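Local coordinates for protein ferritin (Mycoplasma penetrans, PDB 7DIE) that probably oxidises and stores iron inside a 24-subunit ferritin shell, taking up iron(II) through B-channels and using atypical ferroxidase centres, at residues F31-V36 and D96-M101; R63-M68 and S73-N78; E107-V112 and W130-S135. All coordinates share one frame; numbering follows the deposited sequence. Where two conformers were deposited one is given.

Contact 1. Residues F31-V36 and D96-M101; sequences FHLATV and DAALKM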
ATOM      1  N   PHE A  31      37.008  29.965  -4.077  1.00 26.47           N
ATOM      2  CA  PHE A  31      36.698  29.701  -5.481  1.00 28.07           C
ATOM      3  C   PHE A  31      37.934  29.898  -6.353  1.00 28.58           C
ATOM      4  O   PHE A  31      38.146  29.152  -7.314  1.00 27.86           O
ATOM      5  CB  PHE A  31      35.534  30.587  -5.943  1.00 27.34           C
ATOM      6  CG  PHE A  31      34.212  30.207  -5.320  1.00 26.37           C
ATOM      7  CD1 PHE A  31      33.735  28.905  -5.418  1.00 31.18           C
ATOM      8  CD2 PHE A  31      33.466  31.140  -4.618  1.00 26.74           C
ATOM      9  CE1 PHE A  31      32.519  28.536  -4.847  1.00 29.00           C
ATOM     10  CE2 PHE A  31      32.256  30.788  -4.034  1.00 26.53           C
ATOM     11  CZ  PHE A  31      31.779  29.474  -4.153  1.00 28.31           C
ATOM     12  N   HIS A  32      38.759  30.904  -6.041  1.00 29.96           N
ATOM     13  CA  HIS A  32      40.047  31.039  -6.721  1.00 27.63           C
ATOM     14  C   HIS A  32      40.908  29.793  -6.510  1.00 27.17           C
ATOM     15  O   HIS A  32      41.427  29.202  -7.472  1.00 30.40           O
ATOM     16  CB  HIS A  32      40.769  32.297  -6.216  1.00 28.07           C
ATOM     17  CG  HIS A  32      42.189  32.408  -6.679  1.00 32.22           C
ATOM     18  ND1 HIS A  32      42.534  32.651  -7.996  1.00 30.64           N
ATOM     19  CD2 HIS A  32      43.356  32.302  -5.999  1.00 31.88           C
ATOM     20  CE1 HIS A  32      43.851  32.686  -8.103  1.00 31.52           C
ATOM     21  NE2 HIS A  32      44.373  32.490  -6.906  1.00 31.36           N
ATOM     22  N   LEU A  33      41.046  29.367  -5.252  1.00 27.80           N
ATOM     23  CA  LEU A  33      41.875  28.209  -4.929  1.00 24.95           C
ATOM     24  C   LEU A  33      41.327  26.930  -5.549  1.00 28.00           C
ATOM     25  O   LEU A  33      42.090  25.999  -5.823  1.00 28.82           O
ATOM     26  CB  LEU A  33      41.989  28.070  -3.413  1.00 23.87           C
ATOM     27  CG  LEU A  33      42.788  29.186  -2.726  1.00 27.64           C
ATOM     28  CD1 LEU A  33      43.039  28.843  -1.259  1.00 25.85           C
ATOM     29  CD2 LEU A  33      44.101  29.468  -3.457  1.00 29.34           C
ATOM     30  N   ALA A  34      40.012  26.852  -5.768  1.00 28.74           N
ATOM     31  CA  ALA A  34      39.473  25.704  -6.492  1.00 30.25           C
ATOM     32  C   ALA A  34      40.062  25.626  -7.898  1.00 27.71           C
ATOM     33  O   ALA A  34      40.504  24.563  -8.337  1.00 26.87           O
ATOM     34  CB  ALA A  34      37.945  25.775  -6.542  1.00 27.95           C
ATOM     35  N   THR A  35      40.099  26.759  -8.619  1.00 26.89           N
ATOM     36  CA  THR A  35      40.646  26.723  -9.978  1.00 27.08           C
ATOM     37  C   THR A  35      42.150  26.467  -9.967  1.00 28.57           C
ATOM     38  O   THR A  35      42.672  25.756 -10.834  1.00 30.83           O
ATOM     39  CB  THR A  35      40.312  28.015 -10.743  1.00 29.79           C
ATOM     40  OG1 THR A  35      40.994  29.147 -10.166  1.00 29.91           O
ATOM     41  CG2 THR A  35      38.790  28.267 -10.718  1.00 26.95           C
ATOM     42  N   VAL A  36      42.866  27.013  -8.984  1.00 28.99           N
ATOM     43  CA  VAL A  36      44.301  26.746  -8.892  1.00 29.39           C
ATOM     44  C   VAL A  36      44.546  25.266  -8.619  1.00 31.61           C
ATOM     45  O   VAL A  36      45.364  24.616  -9.288  1.00 30.85           O
ATOM     46  CB  VAL A  36      44.941  27.627  -7.806  1.00 28.82           C
ATOM     47  CG1 VAL A  36      46.408  27.210  -7.604  1.00 27.63           C
ATOM     48  CG2 VAL A  36      44.804  29.117  -8.194  1.00 25.42           C
ATOM     49  N   ASP A  96      48.294  26.431   2.524  1.00 29.51           N
ATOM     50  CA  ASP A  96      48.800  27.488   3.412  1.00 32.27           C
ATOM     51  C   ASP A  96      47.902  28.716   3.365  1.00 32.55           C
ATOM     52  O   ASP A  96      47.574  29.320   4.397  1.00 31.59           O
ATOM     53  CB  ASP A  96      50.225  27.911   3.012  1.00 34.82           C
ATOM     54  CG  ASP A  96      51.287  26.893   3.392  1.00 41.44           C
ATOM     55  OD1 ASP A  96      51.050  26.048   4.283  1.00 38.22           O
ATOM     56  OD2 ASP A  96      52.380  26.945   2.782  1.00 43.73           O
ATOM     57  N   ALA A  97      47.531  29.126   2.160  1.00 29.41           N
ATOM     58  CA  ALA A  97      46.727  30.332   2.014  1.00 29.00           C
ATOM     59  C   ALA A  97      45.328  30.117   2.568  1.00 31.71           C
ATOM     60  O   ALA A  97      44.763  31.014   3.203  1.00 29.59           O
ATOM     61  CB  ALA A  97      46.676  30.742   0.545  1.00 29.53           C
ATOM     62  N   ALA A  98      44.757  28.927   2.342  1.00 28.00           N
ATOM     63  CA  ALA A  98      43.435  28.618   2.883  1.00 29.96           C
ATOM     64  C   ALA A  98      43.444  28.611   4.408  1.00 26.81           C
ATOM     65  O   ALA A  98      42.513  29.119   5.046  1.00 27.89           O
ATOM     66  CB  ALA A  98      42.956  27.265   2.350  1.00 25.69           C
ATOM     67  N   LEU A  99      44.475  28.008   5.013  1.00 27.08           N
ATOM     68  CA  LEU A  99      44.565  27.988   6.471  1.00 25.25           C
ATOM     69  C   LEU A  99      44.675  29.400   7.042  1.00 26.20           C
ATOM     70  O   LEU A  99      44.044  29.718   8.059  1.00 28.58           O
ATOM     71  CB  LEU A  99      45.765  27.140   6.901  1.00 27.79           C
ATOM     72  CG  LEU A  99      45.907  26.836   8.388  1.00 32.13           C
ATOM     73  CD1 LEU A  99      44.710  26.035   8.874  1.00 33.53           C
ATOM     74  CD2 LEU A  99      47.207  26.070   8.648  1.00 32.20           C
ATOM     75  N   LYS A 100      45.485  30.260   6.411  1.00 28.61           N
ATOM     76  CA  LYS A 100      45.587  31.641   6.880  1.00 30.16           C
ATOM     77  C   LYS A 100      44.246  32.355   6.780  1.00 32.42           C
ATOM     78  O   LYS A 100      43.858  33.106   7.684  1.00 27.10           O
ATOM     79  CB  LYS A 100      46.638  32.410   6.071  1.00 29.56           C
ATOM     80  CG  LYS A 100      48.066  32.008   6.344  1.00 45.62           C
ATOM     81  CD  LYS A 100      49.026  32.727   5.394  1.00 56.14           C
ATOM     82  CE  LYS A 100      50.288  31.895   5.183  1.00 57.45           C
ATOM     83  NZ  LYS A 100      51.006  32.261   3.931  1.00 54.11           N
ATOM     84  N   MET A 101      43.522  32.124   5.688  1.00 27.70           N
ATOM     85  CA  MET A 101      42.243  32.800   5.485  1.00 24.06           C
ATOM     86  C   MET A 101      41.217  32.361   6.515  1.00 26.68           C
ATOM     87  O   MET A 101      40.562  33.194   7.146  1.00 28.34           O
ATOM     88  CB  MET A 101      41.728  32.512   4.081  1.00 29.69           C
ATOM     89  CG  MET A 101      40.358  33.101   3.801  1.00 30.80           C
ATOM     90  SD  MET A 101      40.500  34.879   3.510  1.00 32.94           S
ATOM     91  CE  MET A 101      39.520  35.570   4.836  1.00 28.87           C
TER
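Leu33 is the one side chain of 31-36 that reaches 96-101, and it does so with a single methyl group. Its CG stands anti to the carbonyl carbon (chi1 -68°), and chi2 near -171° stretches the chain so that CD1 leads. CD1 meets Ala98 CB at 3.9 Å and lies 4.0 Å from Ala98 N, while Ala97 CB is a looser neighbour of CD1 at 4.5 Å. No hydrogen bond crosses between the two segments; the side chains meet methyl to methyl, and Leu33 CA and Ala98 CA remain 8.0 Å apart. Phe88 of the long connecting loop touches both Leu33 and Ala97, and Phe49 of helix 43-70 packs on Ala98.

The polar side chains His32 and Thr35 are engaged away from 96-101. Thr35 OG1 donates to His32 O over 2.7 Å, on a lone pair in the carbonyl plane, and His32 O also takes the regular helical bond from Val36 N. Val36 CG2 sits 3.5 Å above one face of the His32 ring, toward its rim. His32 ND1 and Thr35 OG1 then hydrogen-bond to O and N of Leu75 in a second subunit. Small residues facing one leucine thus join helices 10-39 and 91-118, which run antiparallel here, within the four-helix bundle of the ferritin fold.

Contact 2. Residues R63-M68 and S73-N78; sequences RLVKYM and SILKIN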
ATOM      1  N   ARG A  63      23.103  34.010   6.762  1.00 22.19           N
ATOM      2  CA  ARG A  63      22.679  34.322   8.131  1.00 24.70           C
ATOM      3  C   ARG A  63      22.990  35.774   8.489  1.00 27.98           C
ATOM      4  O   ARG A  63      22.202  36.427   9.180  1.00 24.60           O
ATOM      5  CB  ARG A  63      23.350  33.380   9.140  1.00 25.80           C
ATOM      6  CG  ARG A  63      22.676  32.006   9.286  1.00 28.46           C
ATOM      7  CD  ARG A  63      23.463  31.122  10.270  1.00 27.88           C
ATOM      8  NE  ARG A  63      22.769  29.869  10.562  1.00 29.91           N
ATOM      9  CZ  ARG A  63      22.744  28.822   9.743  1.00 31.81           C
ATOM     10  NH1 ARG A  63      23.380  28.865   8.565  1.00 27.53           N
ATOM     11  NH2 ARG A  63      22.078  27.728  10.092  1.00 28.21           N
ATOM     12  N   LEU A  64      24.119  36.308   8.008  1.00 24.87           N
ATOM     13  CA  LEU A  64      24.482  37.687   8.344  1.00 25.99           C
ATOM     14  C   LEU A  64      23.552  38.682   7.670  1.00 27.56           C
ATOM     15  O   LEU A  64      23.069  39.617   8.310  1.00 26.68           O
ATOM     16  CB  LEU A  64      25.940  37.968   7.959  1.00 25.89           C
ATOM     17  CG  LEU A  64      26.957  37.146   8.749  1.00 25.67           C
ATOM     18  CD1 LEU A  64      28.318  37.147   8.069  1.00 26.87           C
ATOM     19  CD2 LEU A  64      27.086  37.685  10.176  1.00 29.25           C
ATOM     20  N   VAL A  65      23.272  38.502   6.374  1.00 25.39           N
ATOM     21  CA  VAL A  65      22.386  39.472   5.736  1.00 28.31           C
ATOM     22  C   VAL A  65      20.963  39.352   6.285  1.00 29.45           C
ATOM     23  O   VAL A  65      20.263  40.362   6.418  1.00 27.66           O
ATOM     24  CB  VAL A  65      22.432  39.357   4.196  1.00 26.56           C
ATOM     25  CG1 VAL A  65      21.816  38.066   3.721  1.00 26.35           C
ATOM     26  CG2 VAL A  65      21.702  40.543   3.573  1.00 33.63           C
ATOM     27  N   LYS A  66      20.521  38.143   6.644  1.00 25.34           N
ATOM     28  CA  LYS A  66      19.185  37.982   7.222  1.00 23.35           C
ATOM     29  C   LYS A  66      19.082  38.659   8.572  1.00 27.00           C
ATOM     30  O   LYS A  66      18.048  39.251   8.905  1.00 24.97           O
ATOM     31  CB  LYS A  66      18.850  36.492   7.381  1.00 27.87           C
ATOM     32  CG  LYS A  66      18.502  35.757   6.074  1.00 43.74           C
ATOM     33  CD  LYS A  66      17.755  34.433   6.365  1.00 51.74           C
ATOM     34  CE  LYS A  66      17.862  33.436   5.206  1.00 65.31           C
ATOM     35  NZ  LYS A  66      17.984  31.994   5.634  1.00 63.00           N
ATOM     36  N   TYR A  67      20.135  38.552   9.379  1.00 23.03           N
ATOM     37  CA  TYR A  67      20.147  39.227  10.673  1.00 23.44           C
ATOM     38  C   TYR A  67      20.110  40.742  10.503  1.00 26.03           C
ATOM     39  O   TYR A  67      19.353  41.431  11.194  1.00 24.23           O
ATOM     40  CB  TYR A  67      21.386  38.822  11.482  1.00 22.86           C
ATOM     41  CG  TYR A  67      21.516  39.645  12.766  1.00 26.39           C
ATOM     42  CD1 TYR A  67      20.547  39.570  13.763  1.00 24.71           C
ATOM     43  CD2 TYR A  67      22.594  40.514  12.964  1.00 26.55           C
ATOM     44  CE1 TYR A  67      20.642  40.341  14.937  1.00 27.42           C
ATOM     45  CE2 TYR A  67      22.694  41.291  14.126  1.00 29.81           C
ATOM     46  CZ  TYR A  67      21.718  41.206  15.104  1.00 25.96           C
ATOM     47  OH  TYR A  67      21.824  41.963  16.262  1.00 26.80           O
ATOM     48  N   MET A  68      20.927  41.285   9.593  1.00 23.54           N
ATOM     49  CA  MET A  68      20.909  42.728   9.407  1.00 25.47           C
ATOM     50  C   MET A  68      19.517  43.208   9.017  1.00 25.25           C
ATOM     51  O   MET A  68      19.045  44.226   9.531  1.00 26.86           O
ATOM     52  CB  MET A  68      21.969  43.142   8.380  1.00 25.98           C
ATOM     53  CG  MET A  68      23.382  42.855   8.907  1.00 31.14           C
ATOM     54  SD  MET A  68      24.740  43.694   8.043  1.00 36.62           S
ATOM     55  CE  MET A  68      24.692  45.304   8.869  1.00 34.25           C
ATOM     56  N   SER A  73      19.261  47.081   9.551  1.00 27.93           N
ATOM     57  CA  SER A  73      20.570  47.679   9.325  1.00 30.57           C
ATOM     58  C   SER A  73      21.090  47.368   7.925  1.00 31.34           C
ATOM     59  O   SER A  73      20.673  46.401   7.281  1.00 27.77           O
ATOM     60  CB  SER A  73      21.567  47.187  10.369  1.00 27.16           C
ATOM     61  OG  SER A  73      21.104  47.576  11.643  1.00 34.76           O
ATOM     62  N   ILE A  74      22.050  48.178   7.481  1.00 26.98           N
ATOM     63  CA  ILE A  74      22.490  48.201   6.083  1.00 30.00           C
ATOM     64  C   ILE A  74      23.805  47.439   5.939  1.00 31.24           C
ATOM     65  O   ILE A  74      24.785  47.728   6.638  1.00 27.80           O
ATOM     66  CB  ILE A  74      22.644  49.651   5.578  1.00 31.51           C
ATOM     67  CG1 ILE A  74      21.327  50.418   5.697  1.00 33.82           C
ATOM     68  CG2 ILE A  74      23.181  49.682   4.141  1.00 26.28           C
ATOM     69  CD1 ILE A  74      20.160  49.766   5.032  1.00 35.74           C
ATOM     70  N   LEU A  75      23.834  46.478   5.014  1.00 26.65           N
ATOM     71  CA  LEU A  75      25.056  45.748   4.690  1.00 30.74           C
ATOM     72  C   LEU A  75      25.879  46.522   3.669  1.00 30.43           C
ATOM     73  O   LEU A  75      25.381  46.877   2.601  1.00 31.14           O
ATOM     74  CB  LEU A  75      24.718  44.365   4.125  1.00 25.60           C
ATOM     75  CG  LEU A  75      25.858  43.567   3.493  1.00 27.39           C
ATOM     76  CD1 LEU A  75      26.872  43.204   4.565  1.00 30.41           C
ATOM     77  CD2 LEU A  75      25.293  42.288   2.846  1.00 33.52           C
ATOM     78  N   LYS A  76      27.147  46.752   3.981  1.00 29.64           N
ATOM     79  CA  LYS A  76      28.059  47.462   3.092  1.00 36.83           C
ATOM     80  C   LYS A  76      29.150  46.504   2.622  1.00 31.09           C
ATOM     81  O   LYS A  76      29.935  46.018   3.437  1.00 35.80           O
ATOM     82  CB  LYS A  76      28.676  48.664   3.815  1.00 43.25           C
ATOM     83  CG  LYS A  76      27.655  49.615   4.467  1.00 46.26           C
ATOM     84  CD  LYS A  76      28.189  50.207   5.773  1.00 50.07           C
ATOM     85  CE  LYS A  76      27.184  51.154   6.422  1.00 51.05           C
ATOM     86  NZ  LYS A  76      27.707  51.762   7.683  1.00 50.25           N
ATOM     87  N   ILE A  77      29.199  46.235   1.320  1.00 32.36           N
ATOM     88  CA  ILE A  77      30.283  45.450   0.726  1.00 37.84           C
ATOM     89  C   ILE A  77      31.385  46.405   0.301  1.00 38.07           C
ATOM     90  O   ILE A  77      31.104  47.481  -0.239  1.00 35.99           O
ATOM     91  CB  ILE A  77      29.797  44.624  -0.481  1.00 39.29           C
ATOM     92  CG1 ILE A  77      28.521  43.830  -0.158  1.00 41.41           C
ATOM     93  CG2 ILE A  77      30.928  43.741  -1.018  1.00 34.06           C
ATOM     94  CD1 ILE A  77      28.626  43.002   1.026  1.00 38.11           C
ATOM     95  N   ASN A  78      32.637  46.025   0.529  1.00 31.59           N
ATOM     96  CA  ASN A  78      33.731  46.902   0.135  1.00 38.07           C
ATOM     97  C   ASN A  78      34.977  46.063  -0.142  1.00 38.91           C
ATOM     98  O   ASN A  78      34.905  44.839  -0.284  1.00 32.96           O
ATOM     99  CB  ASN A  78      33.962  47.969   1.217  1.00 35.54           C
ATOM    100  CG  ASN A  78      34.308  47.364   2.555  1.00 40.00           C
ATOM    101  OD1 ASN A  78      34.935  46.304   2.633  1.00 34.62           O
ATOM    102  ND2 ASN A  78      33.906  48.037   3.625  1.00 46.38           N
TER
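Met68 O accepts a hydrogen bond from Ser73 N at 2.9 Å, nearly straight at the hydrogen (163°) but with the donor 35° out of the carbonyl plane, as the chain leaves the end of helix 43-70 and continues in extended form from Ser73. The CA atoms of Met68 and Ser73 are 5.0 Å apart; farther along, Leu75 comes level with Val65.

Met68 carries most of the contact. Its side chain is extended at chi2 and bent at chi3 (83°), which turns the methyl group onto the loop backbone: CE lies 3.3 Å from Ile74 O and also touches Ser73 CB. The sulfur lies against Leu75, with SD 3.9 Å from Leu75 CA and close to its CB and CD1, the two side chains crossing at about a right angle. Leu75 CD2 reaches back toward the preceding turn of the helix and meets Val65 CG2 at 4.1 Å. Ser73 and Leu75 face the helix with their CB atoms, whereas those of Ile74 and Lys76 point away.

Helix 10-39 flanks the loop: Leu75 packs on Ser17 and Tyr20, and Lys76 NZ forms a salt bridge with Asp14. Val65 and Leu75 also touch Thr35 and Phe31 of a second subunit, so 73-78 lies between helices of its own chain and the second subunit.

Contact 3. Residues E107-V112 and W130-S135; sequences ESVKNV and WFVKDS. With FE (Fe (III) ion), chain G.
Asp134 OD2 binds the iron(III) ion at 2.1 Å, while Asp134 OD1 stays 3.8 Å from the metal, making the carboxylate a one-oxygen ligand. A water at 2.4 Å from the iron and further ligands, among them Asp55 OD2, His60 NE2 and Asp138 OD1, share the ion. A chi1 of -159° swings the Asp134 carboxylate away from its own backbone N and out to the metal, while CB rests 3.7 Å above one face of the Trp130 indole, toward the rim. Trp130 in turn puts CE3 over the centre of a Phe131 ring face, 3.6 Å above the plane. It also makes an edge-to-face contact with the ligand His60 and a cation-pi contact with Arg63, so the indole links a metal ligand to the Phe131 ring.

The seam with 107-112 is separate from the metal and built on Val109, whose two methyls divide the work. CG1, anti to the backbone N, presses on the opposite backbone, 3.6 Å from Val132 N, and also meets Phe131 CB and Val132 CG2. CG2 lies 3.3 Å from Ser135 OG, a close approach of a methyl to a hydroxyl oxygen. The side chain of Phe131 takes part only through CB, its ring leading away toward Leu64 and Arg63 of helix 43-70. The segments run antiparallel, their axes 9.4 Å apart and inclined at 156°, with Val109 packed into the groove between successive turns of 130-135.

This is the pairing of two consecutive helices in a ferritin four-helix bundle, its far face contributing aspartate to an iron site bridging helices 43-70 and 122-150, consistent with an atypical ferroxidase centre.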
ATOM      1  N   GLU A 107      39.137  34.641  13.683  1.00 27.36           N
ATOM      2  CA  GLU A 107      39.471  35.795  14.529  1.00 30.42           C
ATOM      3  C   GLU A 107      38.446  36.911  14.377  1.00 32.30           C
ATOM      4  O   GLU A 107      38.110  37.591  15.356  1.00 31.37           O
ATOM      5  CB  GLU A 107      40.880  36.295  14.216  1.00 33.15           C
ATOM      6  CG  GLU A 107      41.956  35.383  14.819  1.00 48.89           C
ATOM      7  CD  GLU A 107      41.659  34.961  16.275  1.00 61.84           C
ATOM      8  OE1 GLU A 107      41.427  33.734  16.531  1.00 35.90           O
ATOM      9  OE2 GLU A 107      41.676  35.864  17.154  1.00 48.40           O
ATOM     10  N   SER A 108      37.939  37.117  13.156  1.00 26.28           N
ATOM     11  CA  SER A 108      36.849  38.067  12.942  1.00 27.74           C
ATOM     12  C   SER A 108      35.611  37.705  13.766  1.00 30.55           C
ATOM     13  O   SER A 108      35.031  38.563  14.443  1.00 29.93           O
ATOM     14  CB  SER A 108      36.510  38.140  11.451  1.00 28.91           C
ATOM     15  OG  SER A 108      35.628  39.209  11.211  1.00 28.29           O
ATOM     16  N   VAL A 109      35.175  36.441  13.704  1.00 25.30           N
ATOM     17  CA  VAL A 109      34.060  36.003  14.549  1.00 23.19           C
ATOM     18  C   VAL A 109      34.305  36.389  16.006  1.00 24.42           C
ATOM     19  O   VAL A 109      33.435  36.956  16.678  1.00 27.36           O
ATOM     20  CB  VAL A 109      33.839  34.483  14.417  1.00 23.35           C
ATOM     21  CG1 VAL A 109      32.849  33.996  15.488  1.00 24.40           C
ATOM     22  CG2 VAL A 109      33.334  34.136  13.013  1.00 25.39           C
ATOM     23  N   LYS A 110      35.486  36.058  16.521  1.00 26.34           N
ATOM     24  CA  LYS A 110      35.770  36.331  17.926  1.00 26.51           C
ATOM     25  C   LYS A 110      35.685  37.824  18.225  1.00 33.03           C
ATOM     26  O   LYS A 110      35.172  38.224  19.279  1.00 30.41           O
ATOM     27  CB  LYS A 110      37.151  35.781  18.293  1.00 30.12           C
ATOM     28  CG  LYS A 110      37.521  35.874  19.777  1.00 37.36           C
ATOM     29  CD  LYS A 110      38.889  35.220  20.011  1.00 46.20           C
ATOM     30  CE  LYS A 110      39.232  35.052  21.479  1.00 58.51           C
ATOM     31  NZ  LYS A 110      39.185  36.337  22.213  1.00 50.02           N
ATOM     32  N   ASN A 111      36.180  38.667  17.306  0.51 32.27           N
ATOM     33  CA  ASN A 111      36.163  40.112  17.535  0.51 29.00           C
ATOM     34  C   ASN A 111      34.738  40.641  17.606  0.51 28.89           C
ATOM     35  O   ASN A 111      34.384  41.379  18.532  0.51 27.83           O
ATOM     36  CB  ASN A 111      36.938  40.846  16.438  0.51 29.80           C
ATOM     37  CG  ASN A 111      37.136  42.324  16.753  0.51 33.54           C
ATOM     38  OD1 ASN A 111      37.628  42.675  17.828  0.51 33.55           O
ATOM     39  ND2 ASN A 111      36.741  43.194  15.827  0.51 32.85           N
ATOM     40  N   VAL A 112      33.907  40.284  16.625  1.00 28.16           N
ATOM     41  CA  VAL A 112      32.521  40.750  16.637  1.00 28.03           C
ATOM     42  C   VAL A 112      31.798  40.219  17.864  1.00 26.46           C
ATOM     43  O   VAL A 112      30.997  40.923  18.490  1.00 30.40           O
ATOM     44  CB  VAL A 112      31.790  40.337  15.342  1.00 30.15           C
ATOM     45  CG1 VAL A 112      30.356  40.889  15.371  1.00 29.47           C
ATOM     46  CG2 VAL A 112      32.549  40.853  14.108  1.00 33.83           C
ATOM     47  N   TRP A 130      26.170  31.027  16.604  1.00 24.92           N
ATOM     48  CA  TRP A 130      26.260  30.039  15.529  1.00 27.03           C
ATOM     49  C   TRP A 130      27.630  30.081  14.865  1.00 29.41           C
ATOM     50  O   TRP A 130      28.191  29.042  14.498  1.00 24.34           O
ATOM     51  CB  TRP A 130      25.162  30.281  14.479  1.00 26.40           C
ATOM     52  CG  TRP A 130      25.188  29.244  13.364  1.00 30.26           C
ATOM     53  CD1 TRP A 130      24.495  28.058  13.337  1.00 32.21           C
ATOM     54  CD2 TRP A 130      25.970  29.277  12.160  1.00 28.99           C
ATOM     55  NE1 TRP A 130      24.781  27.370  12.181  1.00 32.44           N
ATOM     56  CE2 TRP A 130      25.692  28.088  11.448  1.00 28.56           C
ATOM     57  CE3 TRP A 130      26.875  30.196  11.609  1.00 26.49           C
ATOM     58  CZ2 TRP A 130      26.289  27.792  10.220  1.00 29.70           C
ATOM     59  CZ3 TRP A 130      27.471  29.896  10.386  1.00 26.90           C
ATOM     60  CH2 TRP A 130      27.173  28.703   9.709  1.00 29.13           C
ATOM     61  N   PHE A 131      28.177  31.282  14.700  1.00 26.35           N
ATOM     62  CA  PHE A 131      29.453  31.472  14.022  1.00 24.81           C
ATOM     63  C   PHE A 131      30.614  31.074  14.905  1.00 24.96           C
ATOM     64  O   PHE A 131      31.624  30.571  14.404  1.00 25.64           O
ATOM     65  CB  PHE A 131      29.599  32.942  13.598  1.00 23.14           C
ATOM     66  CG  PHE A 131      28.654  33.341  12.523  1.00 23.57           C
ATOM     67  CD1 PHE A 131      27.363  33.745  12.831  1.00 24.28           C
ATOM     68  CD2 PHE A 131      29.046  33.292  11.185  1.00 23.58           C
ATOM     69  CE1 PHE A 131      26.475  34.109  11.827  1.00 24.65           C
ATOM     70  CE2 PHE A 131      28.146  33.664  10.161  1.00 25.89           C
ATOM     71  CZ  PHE A 131      26.870  34.062  10.483  1.00 23.20           C
ATOM     72  N   VAL A 132      30.504  31.331  16.214  1.00 26.59           N
ATOM     73  CA  VAL A 132      31.515  30.841  17.146  1.00 25.29           C
ATOM     74  C   VAL A 132      31.660  29.330  17.003  1.00 28.59           C
ATOM     75  O   VAL A 132      32.766  28.798  16.879  1.00 25.62           O
ATOM     76  CB  VAL A 132      31.160  31.214  18.595  1.00 25.35           C
ATOM     77  CG1 VAL A 132      32.114  30.468  19.559  1.00 24.16           C
ATOM     78  CG2 VAL A 132      31.218  32.728  18.830  1.00 25.84           C
ATOM     79  N   LYS A 133      30.533  28.617  17.013  1.00 26.72           N
ATOM     80  CA  LYS A 133      30.588  27.163  16.891  1.00 25.07           C
ATOM     81  C   LYS A 133      31.071  26.741  15.511  1.00 25.33           C
ATOM     82  O   LYS A 133      31.959  25.887  15.385  1.00 27.84           O
ATOM     83  CB  LYS A 133      29.212  26.561  17.198  1.00 30.50           C
ATOM     84  CG  LYS A 133      29.192  25.029  17.284  1.00 34.11           C
ATOM     85  CD  LYS A 133      27.815  24.532  17.729  1.00 34.08           C
ATOM     86  CE  LYS A 133      27.766  23.011  17.845  1.00 42.98           C
ATOM     87  NZ  LYS A 133      28.772  22.496  18.826  1.00 55.54           N
ATOM     88  N   ASP A 134      30.510  27.331  14.455  1.00 24.96           N
ATOM     89  CA  ASP A 134      30.813  26.839  13.115  1.00 26.89           C
ATOM     90  C   ASP A 134      32.204  27.235  12.646  1.00 27.44           C
ATOM     91  O   ASP A 134      32.786  26.524  11.823  1.00 27.09           O
ATOM     92  CB  ASP A 134      29.788  27.328  12.100  1.00 26.77           C
ATOM     93  CG  ASP A 134      29.776  26.455  10.848  1.00 31.91           C
ATOM     94  OD1 ASP A 134      29.384  25.291  10.954  1.00 32.09           O
ATOM     95  OD2 ASP A 134      30.192  26.919   9.785  1.00 35.03           O
ATOM     96  N   SER A 135      32.755  28.360  13.125  1.00 25.24           N
ATOM     97  CA  SER A 135      34.128  28.682  12.735  1.00 28.44           C
ATOM     98  C   SER A 135      35.096  27.596  13.162  1.00 26.51           C
ATOM     99  O   SER A 135      36.087  27.358  12.471  1.00 28.69           O
ATOM    100  CB  SER A 135      34.594  30.037  13.293  1.00 27.30           C
ATOM    101  OG  SER A 135      34.381  31.068  12.339  1.00 30.81           O
TER
HETATM  102 FE    FE G 201      30.727  26.717   7.744  0.68 36.02          FE
HETATM  103  O   HOH W   1      28.470  25.953   7.720  1.00 40.83           O

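In the fold
Contacts 1 and 3 both use helix 91-118, against helix 10-39 and helix 122-150 in turn, and lie on opposite sides of the chain's centre, their own centres 20 Å apart. Contact 2 is nested within the chain loop that contact 1 closes, 24 Å from it between centres, yet both meet a second subunit. Contacts 2 and 3 touch directly: Leu64 CG lies 3.5 Å from Phe131 CZ, which joins helix 43-70 to 122-150 about one turn along each helix from the iron ligands His60 and Asp134. Contact 3 alone holds an iron ligand, Asp134; the side chains of Ile74 in contact 2 and Ala98 in contact 1 are about 12 and 13 Å from a bound iron.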